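PDB 1QWR: putative mannose-6-phosphate isomerase YvyI from Bacillus subtilis, which probably catalyses the zinc-dependent interconversion of D-mannose 6-phosphate and D-fructose 6-phosphate in carbohydrate metabolism. Local coordinates for residues 42-47 with 296-301; 9-14 with 62-67; 142-147 with 221-226; 200-203 with 209-212. All blocks are in the same frame, centred on the assembly; numbering follows the deposited sequence.

Contact 1 (42-47 with 296-301)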
loop_
_atom_site.group_PDB
_atom_site.type_symbol
_atom_site.label_atom_id
_atom_site.label_comp_id
_atom_site.label_asym_id
_atom_site.label_seq_id
_atom_site.Cartn_x
_atom_site.Cartn_y
_atom_site.Cartn_z
ATOM N N TRP A 42 -4.407 -7.152 3.119
ATOM C CA TRP A 42 -3.293 -7.377 2.198
ATOM C C TRP A 42 -4.060 -7.769 0.925
ATOM O O TRP A 42 -4.503 -8.914 0.751
ATOM C CB TRP A 42 -2.401 -8.506 2.744
ATOM C CG TRP A 42 -1.621 -8.044 3.969
ATOM C CD1 TRP A 42 -1.956 -7.033 4.830
ATOM C CD2 TRP A 42 -0.378 -8.584 4.452
ATOM N NE1 TRP A 42 -0.993 -6.909 5.819
ATOM C CE2 TRP A 42 -0.017 -7.850 5.605
ATOM C CE3 TRP A 42 0.460 -9.618 4.017
ATOM C CZ2 TRP A 42 1.153 -8.117 6.328
ATOM C CZ3 TRP A 42 1.626 -9.884 4.735
ATOM C CH2 TRP A 42 1.956 -9.135 5.876
ATOM N N ALA A 43 -4.223 -6.767 0.060
ATOM C CA ALA A 43 -5.037 -6.826 -1.162
ATOM C C ALA A 43 -4.394 -7.433 -2.404
ATOM O O ALA A 43 -5.003 -8.248 -3.094
ATOM C CB ALA A 43 -5.546 -5.397 -1.452
ATOM N N ILE A 44 -3.194 -6.993 -2.727
ATOM C CA ILE A 44 -2.453 -7.629 -3.823
ATOM C C ILE A 44 -1.157 -7.975 -3.082
ATOM O O ILE A 44 -0.336 -7.114 -2.780
ATOM C CB ILE A 44 -2.179 -6.689 -5.003
ATOM C CG1 ILE A 44 -3.515 -6.293 -5.680
ATOM C CG2 ILE A 44 -1.308 -7.417 -6.049
ATOM C CD1 ILE A 44 -4.064 -4.894 -5.270
ATOM N N SER A 45 -0.991 -9.246 -2.752
ATOM C CA SER A 45 0.164 -9.644 -1.968
ATOM C C SER A 45 0.813 -10.937 -2.391
ATOM O O SER A 45 0.122 -11.894 -2.733
ATOM C CB SER A 45 -0.268 -9.796 -0.495
ATOM O OG SER A 45 0.673 -10.537 0.297
ATOM N N ALA A 46 2.143 -10.945 -2.377
ATOM C CA ALA A 46 2.904 -12.159 -2.626
ATOM C C ALA A 46 3.837 -12.316 -1.416
ATOM O O ALA A 46 4.839 -13.046 -1.458
ATOM C CB ALA A 46 3.723 -12.065 -3.907
ATOM N N HIS A 47 3.519 -11.636 -0.322
ATOM C CA HIS A 47 4.392 -11.767 0.842
ATOM C C HIS A 47 4.118 -13.121 1.498
ATOM O O HIS A 47 2.966 -13.510 1.660
ATOM C CB HIS A 47 4.162 -10.631 1.850
ATOM C CG HIS A 47 5.275 -10.502 2.846
ATOM N ND1 HIS A 47 5.399 -11.336 3.941
ATOM C CD2 HIS A 47 6.378 -9.718 2.843
ATOM C CE1 HIS A 47 6.533 -11.073 4.565
ATOM N NE2 HIS A 47 7.149 -10.097 3.919
ATOM N N HIS A 296 -9.719 -6.360 -6.220
ATOM C CA HIS A 296 -8.298 -6.120 -6.438
ATOM C C HIS A 296 -7.913 -7.112 -7.528
ATOM O O HIS A 296 -8.284 -8.303 -7.460
ATOM C CB HIS A 296 -7.509 -6.384 -5.164
ATOM C CG HIS A 296 -7.912 -5.489 -4.037
ATOM N ND1 HIS A 296 -7.573 -4.149 -3.989
ATOM C CD2 HIS A 296 -8.684 -5.725 -2.953
ATOM C CE1 HIS A 296 -8.123 -3.599 -2.917
ATOM N NE2 HIS A 296 -8.805 -4.533 -2.271
ATOM N N PHE A 297 -7.182 -6.639 -8.528
ATOM C CA PHE A 297 -6.806 -7.520 -9.623
ATOM C C PHE A 297 -5.587 -7.041 -10.363
ATOM O O PHE A 297 -5.168 -5.873 -10.249
ATOM C CB PHE A 297 -7.977 -7.675 -10.609
ATOM C CG PHE A 297 -8.452 -6.373 -11.217
ATOM C CD1 PHE A 297 -7.982 -5.942 -12.469
ATOM C CD2 PHE A 297 -9.382 -5.598 -10.552
ATOM C CE1 PHE A 297 -8.454 -4.739 -13.045
ATOM C CE2 PHE A 297 -9.863 -4.394 -11.109
ATOM C CZ PHE A 297 -9.402 -3.958 -12.363
ATOM N N ILE A 298 -5.014 -7.966 -11.119
ATOM C CA ILE A 298 -3.853 -7.679 -11.930
ATOM C C ILE A 298 -4.234 -7.834 -13.389
ATOM O O ILE A 298 -4.915 -8.799 -13.760
ATOM C CB ILE A 298 -2.701 -8.660 -11.586
ATOM C CG1 ILE A 298 -2.099 -8.274 -10.236
ATOM C CG2 ILE A 298 -1.641 -8.650 -12.698
ATOM C CD1 ILE A 298 -1.076 -9.277 -9.728
ATOM N N LEU A 299 -3.861 -6.842 -14.207
ATOM C CA LEU A 299 -4.077 -6.936 -15.634
ATOM C C LEU A 299 -2.691 -7.384 -16.129
ATOM O O LEU A 299 -1.687 -6.656 -15.981
ATOM C CB LEU A 299 -4.452 -5.565 -16.256
ATOM C CG LEU A 299 -5.784 -4.984 -15.749
ATOM C CD1 LEU A 299 -6.058 -3.587 -16.353
ATOM C CD2 LEU A 299 -6.910 -5.951 -16.106
ATOM N N PRO A 300 -2.620 -8.583 -16.718
ATOM C CA PRO A 300 -1.396 -9.198 -17.246
ATOM C C PRO A 300 -0.741 -8.476 -18.411
ATOM O O PRO A 300 -1.341 -7.591 -19.029
ATOM C CB PRO A 300 -1.858 -10.611 -17.615
ATOM C CG PRO A 300 -3.246 -10.396 -18.055
ATOM C CD PRO A 300 -3.793 -9.430 -17.009
ATOM N N ALA A 301 0.505 -8.864 -18.690
ATOM C CA ALA A 301 1.293 -8.295 -19.782
ATOM C C ALA A 301 0.546 -8.266 -21.106
ATOM O O ALA A 301 0.537 -7.239 -21.792
ATOM C CB ALA A 301 2.594 -9.083 -19.951
#
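A classic beta bulge in strand 38-44, formed where Ala43 and Ile44 both face Thr87, packs against His296 and Ile298 of strand 296-299. The two short strand segments run nearly alongside each other, 24° from parallel, with their axes approaching to 6.7 Å. They are not paired directly: strand 9-17 bonds to both, Val14 to Trp42 and Leu11 to His296. The central feature is a CH-pi contact. Ala43 CB sits 3.3 Å from the centroid of the His296 imidazole, almost exactly on the ring normal. Both ring nitrogens are engaged, ND1 by Ser274 OG and NE2 by Tyr31 OH, which fixes the rotation of the ring and keeps its flat face turned to the methyl group. With CG beside the backbone N and anti to the carbonyl carbon (chi1 -61°), the ring is carried over to Ala43. An alanine in place of His296 is likely to leave Ser274 OG and Tyr31 OH without their imidazole partner and to open a gap beside the Ala43 methyl. Ile44 adds a second layer. Its CD1 approaches the base of the histidine obliquely, 3.8 Å from His296 CB, while its other branch, CG2, meets Ile298 CD1 at 4.1 Å. Leu64 of helix 64-70 touches both isoleucines, extending this buried apolar patch. Segment 42-47 belongs to the catalytic cupin region and 296-301 to the C-terminal cupin region, consistent with a junction between two cupin-type beta structures in this type 1 phosphomannose isomerase.

Contact 2 (9-14 with 62-67)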
loop_
_atom_site.group_PDB
_atom_site.type_symbol
_atom_site.label_atom_id
_atom_site.label_comp_id
_atom_site.label_asym_id
_atom_site.label_seq_id
_atom_site.Cartn_x
_atom_site.Cartn_y
_atom_site.Cartn_z
ATOM N N ILE A 9 -6.782 -10.946 -13.528
ATOM C CA ILE A 9 -6.534 -11.949 -12.485
ATOM C C ILE A 9 -6.979 -11.336 -11.164
ATOM O O ILE A 9 -6.295 -10.465 -10.635
ATOM C CB ILE A 9 -5.026 -12.304 -12.423
ATOM C CG1 ILE A 9 -4.573 -12.843 -13.778
ATOM C CG2 ILE A 9 -4.747 -13.313 -11.284
ATOM C CD1 ILE A 9 -3.056 -12.854 -13.938
ATOM N N PHE A 10 -8.116 -11.782 -10.637
ATOM C CA PHE A 10 -8.623 -11.227 -9.387
ATOM C C PHE A 10 -7.984 -11.929 -8.208
ATOM O O PHE A 10 -7.655 -13.119 -8.283
ATOM C CB PHE A 10 -10.151 -11.354 -9.324
ATOM C CG PHE A 10 -10.870 -10.384 -10.223
ATOM C CD1 PHE A 10 -11.366 -9.180 -9.720
ATOM C CD2 PHE A 10 -11.004 -10.651 -11.581
ATOM C CE1 PHE A 10 -11.979 -8.245 -10.573
ATOM C CE2 PHE A 10 -11.618 -9.725 -12.447
ATOM C CZ PHE A 10 -12.102 -8.520 -11.936
ATOM N N LEU A 11 -7.807 -11.179 -7.125
ATOM C CA LEU A 11 -7.171 -11.684 -5.920
ATOM C C LEU A 11 -8.096 -11.665 -4.719
ATOM O O LEU A 11 -8.827 -10.712 -4.497
ATOM C CB LEU A 11 -5.916 -10.852 -5.605
ATOM C CG LEU A 11 -4.967 -10.942 -6.807
ATOM C CD1 LEU A 11 -3.838 -9.963 -6.693
ATOM C CD2 LEU A 11 -4.461 -12.388 -6.896
ATOM N N THR A 12 -8.041 -12.733 -3.939
ATOM C CA THR A 12 -8.857 -12.830 -2.735
ATOM C C THR A 12 -8.071 -12.201 -1.611
ATOM O O THR A 12 -6.927 -12.572 -1.367
ATOM C CB THR A 12 -9.124 -14.280 -2.368
ATOM O OG1 THR A 12 -9.922 -14.874 -3.392
ATOM C CG2 THR A 12 -9.860 -14.358 -1.009
ATOM N N PRO A 13 -8.680 -11.251 -0.893
ATOM C CA PRO A 13 -8.010 -10.566 0.218
ATOM C C PRO A 13 -7.631 -11.406 1.447
ATOM O O PRO A 13 -8.306 -12.374 1.807
ATOM C CB PRO A 13 -8.981 -9.440 0.565
ATOM C CG PRO A 13 -10.321 -9.979 0.173
ATOM C CD PRO A 13 -10.044 -10.739 -1.107
ATOM N N VAL A 14 -6.542 -10.989 2.078
ATOM C CA VAL A 14 -5.994 -11.592 3.288
ATOM C C VAL A 14 -6.139 -10.491 4.338
ATOM O O VAL A 14 -5.996 -9.317 3.999
ATOM C CB VAL A 14 -4.492 -11.888 3.099
ATOM C CG1 VAL A 14 -3.862 -12.340 4.409
ATOM C CG2 VAL A 14 -4.323 -12.957 2.028
ATOM N N LYS A 62 -4.302 -20.721 -6.900
ATOM C CA LYS A 62 -2.859 -20.516 -6.820
ATOM C C LYS A 62 -2.536 -19.223 -6.071
ATOM O O LYS A 62 -3.339 -18.292 -6.082
ATOM C CB LYS A 62 -2.272 -20.463 -8.227
ATOM C CG LYS A 62 -2.412 -21.799 -8.978
ATOM C CD LYS A 62 -1.453 -21.872 -10.145
ATOM C CE LYS A 62 -1.534 -23.229 -10.866
ATOM N NZ LYS A 62 -1.205 -24.395 -9.991
ATOM N N THR A 63 -1.377 -19.151 -5.419
ATOM C CA THR A 63 -1.022 -17.921 -4.705
ATOM C C THR A 63 -0.282 -17.027 -5.685
ATOM O O THR A 63 0.196 -17.494 -6.716
ATOM C CB THR A 63 -0.059 -18.142 -3.531
ATOM O OG1 THR A 63 1.207 -18.598 -4.038
ATOM C CG2 THR A 63 -0.624 -19.145 -2.536
ATOM N N LEU A 64 -0.160 -15.744 -5.352
ATOM C CA LEU A 64 0.541 -14.835 -6.244
ATOM C C LEU A 64 1.995 -15.247 -6.319
ATOM O O LEU A 64 2.643 -15.005 -7.321
ATOM C CB LEU A 64 0.416 -13.388 -5.757
ATOM C CG LEU A 64 0.870 -12.303 -6.731
ATOM C CD1 LEU A 64 0.174 -12.474 -8.098
ATOM C CD2 LEU A 64 0.522 -10.926 -6.139
ATOM N N ILE A 65 2.514 -15.900 -5.270
ATOM C CA ILE A 65 3.907 -16.347 -5.319
ATOM C C ILE A 65 4.064 -17.430 -6.403
ATOM O O ILE A 65 5.021 -17.405 -7.183
ATOM C CB ILE A 65 4.371 -16.925 -3.949
ATOM C CG1 ILE A 65 4.291 -15.817 -2.880
ATOM C CG2 ILE A 65 5.793 -17.500 -4.076
ATOM C CD1 ILE A 65 4.479 -16.282 -1.442
ATOM N N GLU A 66 3.146 -18.391 -6.431
ATOM C CA GLU A 66 3.211 -19.456 -7.432
ATOM C C GLU A 66 3.091 -18.859 -8.848
ATOM O O GLU A 66 3.726 -19.332 -9.789
ATOM C CB GLU A 66 2.113 -20.503 -7.180
ATOM C CG GLU A 66 2.090 -21.630 -8.212
ATOM C CD GLU A 66 1.294 -22.845 -7.764
ATOM O OE1 GLU A 66 1.117 -23.775 -8.583
ATOM O OE2 GLU A 66 0.858 -22.878 -6.594
ATOM N N LEU A 67 2.280 -17.821 -8.999
ATOM C CA LEU A 67 2.155 -17.166 -10.305
ATOM C C LEU A 67 3.481 -16.519 -10.676
ATOM O O LEU A 67 3.979 -16.647 -11.794
ATOM C CB LEU A 67 1.060 -16.101 -10.269
ATOM C CG LEU A 67 -0.359 -16.547 -10.586
ATOM C CD1 LEU A 67 -1.198 -15.306 -10.887
ATOM C CD2 LEU A 67 -0.358 -17.466 -11.809
#
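Strand-to-helix packing of purely apolar character joins Ile9 and Leu11 of strand 9-17 to Leu64 and Leu67 in the first turn of helix 64-70. The strand contributes alternate residues, whose side chains leave the backbone on the side facing the helix; the helix contributes two leucines three positions apart. Ile9 and Leu67 extend toward each other tip to tip, and Ile9 CG2 reaches Leu67 CD1 at 4.1 Å. In Ile9, CG1 turns beside the backbone N (chi1 -59°), which leaves CG2, anti to that N, as the branch that meets Leu67. Leu11 and Leu64 touch more lightly, CD1 of Leu11 lying 4.5 Å from CD2 of Leu64. Both segments belong to the catalytic cupin region of the type 1 phosphomannose isomerase, where the helix covers a face of the beta structure. Val54 of the adjoining strand 53-54 touches both Ile9 and Leu67, and Ile44 of strand 38-44 also touches Leu11. The start of the helix is fixed by Thr63 at the N-cap position. Its OG1 accepts from Glu66 N at 3.1 Å in a nearly straight bond (165°), and its backbone O takes the N-H of Leu67, tying the residue that meets Ile9 directly to the cap.

Contact 3 (142-147 with 221-226)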
loop_
_atom_site.group_PDB
_atom_site.type_symbol
_atom_site.label_atom_id
_atom_site.label_comp_id
_atom_site.label_asym_id
_atom_site.label_seq_id
_atom_site.Cartn_x
_atom_site.Cartn_y
_atom_site.Cartn_z
ATOM N N THR A 142 22.760 11.132 17.313
ATOM C CA THR A 142 22.854 11.172 18.776
ATOM C C THR A 142 21.648 11.958 19.316
ATOM O O THR A 142 21.061 11.595 20.336
ATOM C CB THR A 142 24.159 11.857 19.264
ATOM O OG1 THR A 142 25.291 11.128 18.783
ATOM C CG2 THR A 142 24.222 11.859 20.786
ATOM N N GLU A 143 21.285 13.025 18.612
ATOM C CA GLU A 143 20.152 13.878 18.976
ATOM C C GLU A 143 18.838 13.086 18.849
ATOM O O GLU A 143 17.962 13.172 19.706
ATOM C CB GLU A 143 20.137 15.095 18.050
ATOM C CG GLU A 143 19.132 16.199 18.369
ATOM C CD GLU A 143 19.421 17.463 17.559
ATOM O OE1 GLU A 143 20.515 18.047 17.728
ATOM O OE2 GLU A 143 18.575 17.882 16.748
ATOM N N LEU A 144 18.707 12.318 17.774
ATOM C CA LEU A 144 17.514 11.510 17.572
ATOM C C LEU A 144 17.374 10.560 18.764
ATOM O O LEU A 144 16.298 10.449 19.378
ATOM C CB LEU A 144 17.643 10.717 16.266
ATOM C CG LEU A 144 16.492 9.756 15.935
ATOM C CD1 LEU A 144 15.250 10.582 15.637
ATOM C CD2 LEU A 144 16.859 8.859 14.731
ATOM N N VAL A 145 18.471 9.889 19.109
ATOM C CA VAL A 145 18.475 8.955 20.228
ATOM C C VAL A 145 18.062 9.653 21.522
ATOM O O VAL A 145 17.211 9.151 22.262
ATOM C CB VAL A 145 19.865 8.326 20.416
ATOM C CG1 VAL A 145 19.975 7.661 21.788
ATOM C CG2 VAL A 145 20.101 7.297 19.321
ATOM N N THR A 146 18.663 10.810 21.781
ATOM C CA THR A 146 18.363 11.590 22.979
ATOM C C THR A 146 16.880 11.970 23.061
ATOM O O THR A 146 16.237 11.778 24.092
ATOM C CB THR A 146 19.200 12.886 23.013
ATOM O OG1 THR A 146 20.593 12.552 22.982
ATOM C CG2 THR A 146 18.897 13.690 24.270
HETATM N N MSE A 147 16.342 12.508 21.972
HETATM C CA MSE A 147 14.946 12.917 21.943
HETATM C C MSE A 147 13.950 11.778 22.015
HETATM O O MSE A 147 12.817 11.975 22.458
HETATM C CB MSE A 147 14.681 13.753 20.708
HETATM C CG MSE A 147 15.434 15.037 20.744
HETATM SE SE MSE A 147 14.947 16.152 19.296
HETATM C CE MSE A 147 13.353 16.949 20.040
ATOM N N ALA A 221 17.206 4.951 10.038
ATOM C CA ALA A 221 16.646 6.279 9.873
ATOM C C ALA A 221 17.560 7.289 9.216
ATOM O O ALA A 221 18.749 7.360 9.507
ATOM C CB ALA A 221 16.171 6.815 11.240
ATOM N N THR A 222 16.976 8.076 8.326
ATOM C CA THR A 222 17.687 9.126 7.633
ATOM C C THR A 222 17.739 10.339 8.558
ATOM O O THR A 222 16.703 10.828 8.996
ATOM C CB THR A 222 16.943 9.531 6.391
ATOM O OG1 THR A 222 16.823 8.388 5.550
ATOM C CG2 THR A 222 17.670 10.658 5.658
ATOM N N VAL A 223 18.940 10.826 8.835
ATOM C CA VAL A 223 19.104 11.986 9.699
ATOM C C VAL A 223 20.145 12.920 9.077
ATOM O O VAL A 223 21.238 12.478 8.749
ATOM C CB VAL A 223 19.617 11.561 11.086
ATOM C CG1 VAL A 223 19.768 12.787 11.980
ATOM C CG2 VAL A 223 18.671 10.527 11.699
ATOM N N PRO A 224 19.810 14.210 8.888
ATOM C CA PRO A 224 18.529 14.832 9.224
ATOM C C PRO A 224 17.464 14.456 8.210
ATOM O O PRO A 224 17.765 13.897 7.161
ATOM C CB PRO A 224 18.841 16.319 9.158
ATOM C CG PRO A 224 19.823 16.393 8.045
ATOM C CD PRO A 224 20.753 15.225 8.374
ATOM N N HIS A 225 16.220 14.770 8.534
ATOM C CA HIS A 225 15.128 14.492 7.617
ATOM C C HIS A 225 15.038 15.639 6.636
ATOM O O HIS A 225 15.138 16.801 7.024
ATOM C CB HIS A 225 13.784 14.422 8.345
ATOM C CG HIS A 225 12.615 14.330 7.414
ATOM N ND1 HIS A 225 12.234 13.148 6.812
ATOM C CD2 HIS A 225 11.789 15.285 6.920
ATOM C CE1 HIS A 225 11.228 13.380 5.987
ATOM N NE2 HIS A 225 10.939 14.669 6.031
ATOM N N VAL A 226 14.832 15.301 5.375
ATOM C CA VAL A 226 14.652 16.298 4.329
ATOM C C VAL A 226 13.406 15.835 3.562
ATOM O O VAL A 226 13.339 14.681 3.138
ATOM C CB VAL A 226 15.873 16.350 3.375
ATOM C CG1 VAL A 226 15.617 17.344 2.246
ATOM C CG2 VAL A 226 17.126 16.755 4.158
#
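Leu144 of helix 141-149 packs on Ala221 and Val223, in the loop that follows helix 214-220, a helix-to-loop contact toward the periphery of the molecule. In the first segment, Thr142 serves the helix itself: its carbonyl O accepts from both Thr146 N and Thr146 OG1, each at 2.9 Å, and the two donors arrive from opposite faces of the carbonyl plane. The Thr146 hydroxyl thus stays folded back on its own helix. Glu143 turns to the residues just before it, its backbone N bonding to Ser140 OG and its OE2 to Arg139 N. Leu144 follows as the residue that makes the contact, its CG anti to the backbone N (chi1 177°), which swings the isobutyl group out toward the loop; Leu156 of helix 153-156 and Ala138 also touch it. On the loop side, Ala221 is where the chain leaves helix 214-220, and its carbonyl O is bonded by Lys141 NZ, a polar tie beside the apolar one. Val223 precedes a cis peptide bond to Pro224 and leans on His136. A single methyl, Leu144 CD2, makes both contacts across the interface, 4.1 Å from Ala221 CB and 3.9 Å from Val223 CG2.

Contact 4 (200-203 with 209-212). With SO4 (sulfate ion), chain C.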
loop_
_atom_site.group_PDB
_atom_site.type_symbol
_atom_site.label_atom_id
_atom_site.label_comp_id
_atom_site.label_asym_id
_atom_site.label_seq_id
_atom_site.Cartn_x
_atom_site.Cartn_y
_atom_site.Cartn_z
ATOM N N TYR A 200 2.971 3.855 22.002
ATOM C CA TYR A 200 2.080 4.396 23.012
ATOM C C TYR A 200 1.841 3.491 24.220
ATOM O O TYR A 200 0.812 3.608 24.886
ATOM C CB TYR A 200 0.751 4.753 22.334
ATOM C CG TYR A 200 0.918 5.756 21.220
ATOM C CD1 TYR A 200 1.109 7.110 21.502
ATOM C CD2 TYR A 200 0.956 5.351 19.882
ATOM C CE1 TYR A 200 1.335 8.037 20.479
ATOM C CE2 TYR A 200 1.185 6.266 18.853
ATOM C CZ TYR A 200 1.372 7.605 19.158
ATOM O OH TYR A 200 1.593 8.521 18.154
ATOM N N ASP A 201 2.792 2.605 24.504
ATOM C CA ASP A 201 2.701 1.675 25.633
ATOM C C ASP A 201 1.426 0.836 25.656
ATOM O O ASP A 201 0.884 0.537 26.733
ATOM C CB ASP A 201 2.822 2.444 26.950
ATOM C CG ASP A 201 4.127 3.209 27.051
ATOM O OD1 ASP A 201 5.189 2.556 27.066
ATOM O OD2 ASP A 201 4.090 4.456 27.101
ATOM N N ARG A 202 0.960 0.436 24.477
ATOM C CA ARG A 202 -0.257 -0.354 24.375
ATOM C C ARG A 202 -0.045 -1.852 24.458
ATOM O O ARG A 202 1.032 -2.350 24.159
ATOM C CB ARG A 202 -0.975 -0.029 23.071
ATOM C CG ARG A 202 -1.484 1.385 23.017
ATOM C CD ARG A 202 -2.132 1.685 21.675
ATOM N NE ARG A 202 -1.163 1.689 20.576
ATOM C CZ ARG A 202 -1.447 2.123 19.353
ATOM N NH1 ARG A 202 -2.671 2.573 19.088
ATOM N NH2 ARG A 202 -0.507 2.146 18.405
ATOM N N LEU A 203 -1.093 -2.564 24.859
ATOM C CA LEU A 203 -1.061 -4.014 24.969
ATOM C C LEU A 203 -1.882 -4.607 23.835
ATOM O O LEU A 203 -2.880 -4.018 23.412
ATOM C CB LEU A 203 -1.650 -4.473 26.307
ATOM C CG LEU A 203 -0.897 -4.089 27.583
ATOM C CD1 LEU A 203 0.545 -4.602 27.515
ATOM C CD2 LEU A 203 -0.927 -2.588 27.755
ATOM N N PRO A 209 2.992 -6.212 25.271
ATOM C CA PRO A 209 3.370 -5.008 24.515
ATOM C C PRO A 209 3.944 -5.418 23.164
ATOM O O PRO A 209 4.511 -6.499 23.043
ATOM C CB PRO A 209 4.449 -4.354 25.382
ATOM C CG PRO A 209 4.386 -5.085 26.711
ATOM C CD PRO A 209 3.965 -6.468 26.345
ATOM N N ARG A 210 3.805 -4.572 22.150
ATOM C CA ARG A 210 4.361 -4.931 20.854
ATOM C C ARG A 210 5.854 -4.615 20.815
ATOM O O ARG A 210 6.321 -3.683 21.476
ATOM C CB ARG A 210 3.610 -4.213 19.732
ATOM C CG ARG A 210 2.108 -4.563 19.740
ATOM C CD ARG A 210 1.460 -4.249 18.411
ATOM N NE ARG A 210 1.480 -2.818 18.096
ATOM C CZ ARG A 210 1.321 -2.335 16.863
ATOM N NH1 ARG A 210 1.133 -3.176 15.845
ATOM N NH2 ARG A 210 1.358 -1.024 16.639
ATOM N N GLU A 211 6.592 -5.407 20.044
ATOM C CA GLU A 211 8.043 -5.267 19.907
ATOM C C GLU A 211 8.524 -3.924 19.370
ATOM O O GLU A 211 7.969 -3.400 18.411
ATOM C CB GLU A 211 8.571 -6.355 18.981
ATOM C CG GLU A 211 9.316 -7.480 19.651
ATOM C CD GLU A 211 9.992 -8.380 18.630
ATOM O OE1 GLU A 211 10.930 -7.905 17.952
ATOM O OE2 GLU A 211 9.578 -9.554 18.501
ATOM N N LEU A 212 9.565 -3.379 19.994
ATOM C CA LEU A 212 10.163 -2.121 19.549
ATOM C C LEU A 212 11.560 -2.509 19.042
ATOM O O LEU A 212 12.121 -3.517 19.476
ATOM C CB LEU A 212 10.256 -1.110 20.701
ATOM C CG LEU A 212 8.939 -0.719 21.393
ATOM C CD1 LEU A 212 9.207 0.410 22.397
ATOM C CD2 LEU A 212 7.911 -0.266 20.361
HETATM S S SO4 C . 2.223 -0.922 12.921
HETATM O O1 SO4 C . 2.084 0.142 13.947
HETATM O O2 SO4 C . 1.228 -1.974 13.149
HETATM O O3 SO4 C . 3.582 -1.485 12.955
HETATM O O4 SO4 C . 1.987 -0.322 11.593
HETATM O O HOH W 1 2.900 -1.775 22.349
#
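Two like-charged guanidinium groups lie close together, Arg202 NH2 4.1 Å from Arg210 NH2. Their side chains run side by side in the same direction, each bent at its third torsion, but the two planar groups are turned 80° against each other. Asp199 forms a salt bridge to each, OD1 with Arg202 NH2 and OD2 with Arg210 NE, which probably offsets their like charge. Arg210 also grips a sulfate ion, probably from the crystallisation liquor, with a two-pronged bond: NH1 donates to O2 at 3.0 Å (166°) and NH2 to O1 at 3.0 Å (149°), with O2 at the guanidinium edge, near its plane. Behind the charged ends, a water bridges the backbones, donating to Arg202 O at 2.7 Å and accepting from Arg210 N at 2.9 Å. At the solvent-exposed end, Leu203 CD1 lies 4.0 Å from Pro209 CG. A leucine in place of Arg210 would probably leave sulfate O1 and O2 without these donors and Asp199 OD2 without its charged mate. Lys18, Trp20, Ser97, Lys99 and Arg196, the last probably an active-site residue, also bind the sulfate. A site gathering so many basic groups is consistent with a pocket for the substrate's phosphate.

Contacts 1 and 2 form one continuous block, their centres 7 Å apart: a probable hydrogen bond from Ile298 N to Ile9 O (2.8 Å) and packing of Ala46 on Ile65 join them. Contacts 3 and 4 lie at the other end of the molecule, their centres about 36 and 31 Å from that of contact 1 and 22 Å from each other; helix 214-220 carries the chain from segment 209-212 to segment 221-226. The zinc ion, held by His101, Glu119 and His176, is about 11 Å from the Arg210 side chain and 13 Å from that of Ala221. The Arg210 side chain is also about 4 Å from that of Arg196, an active-site residue by similarity, whereas contacts 1 and 2 are away from these sites.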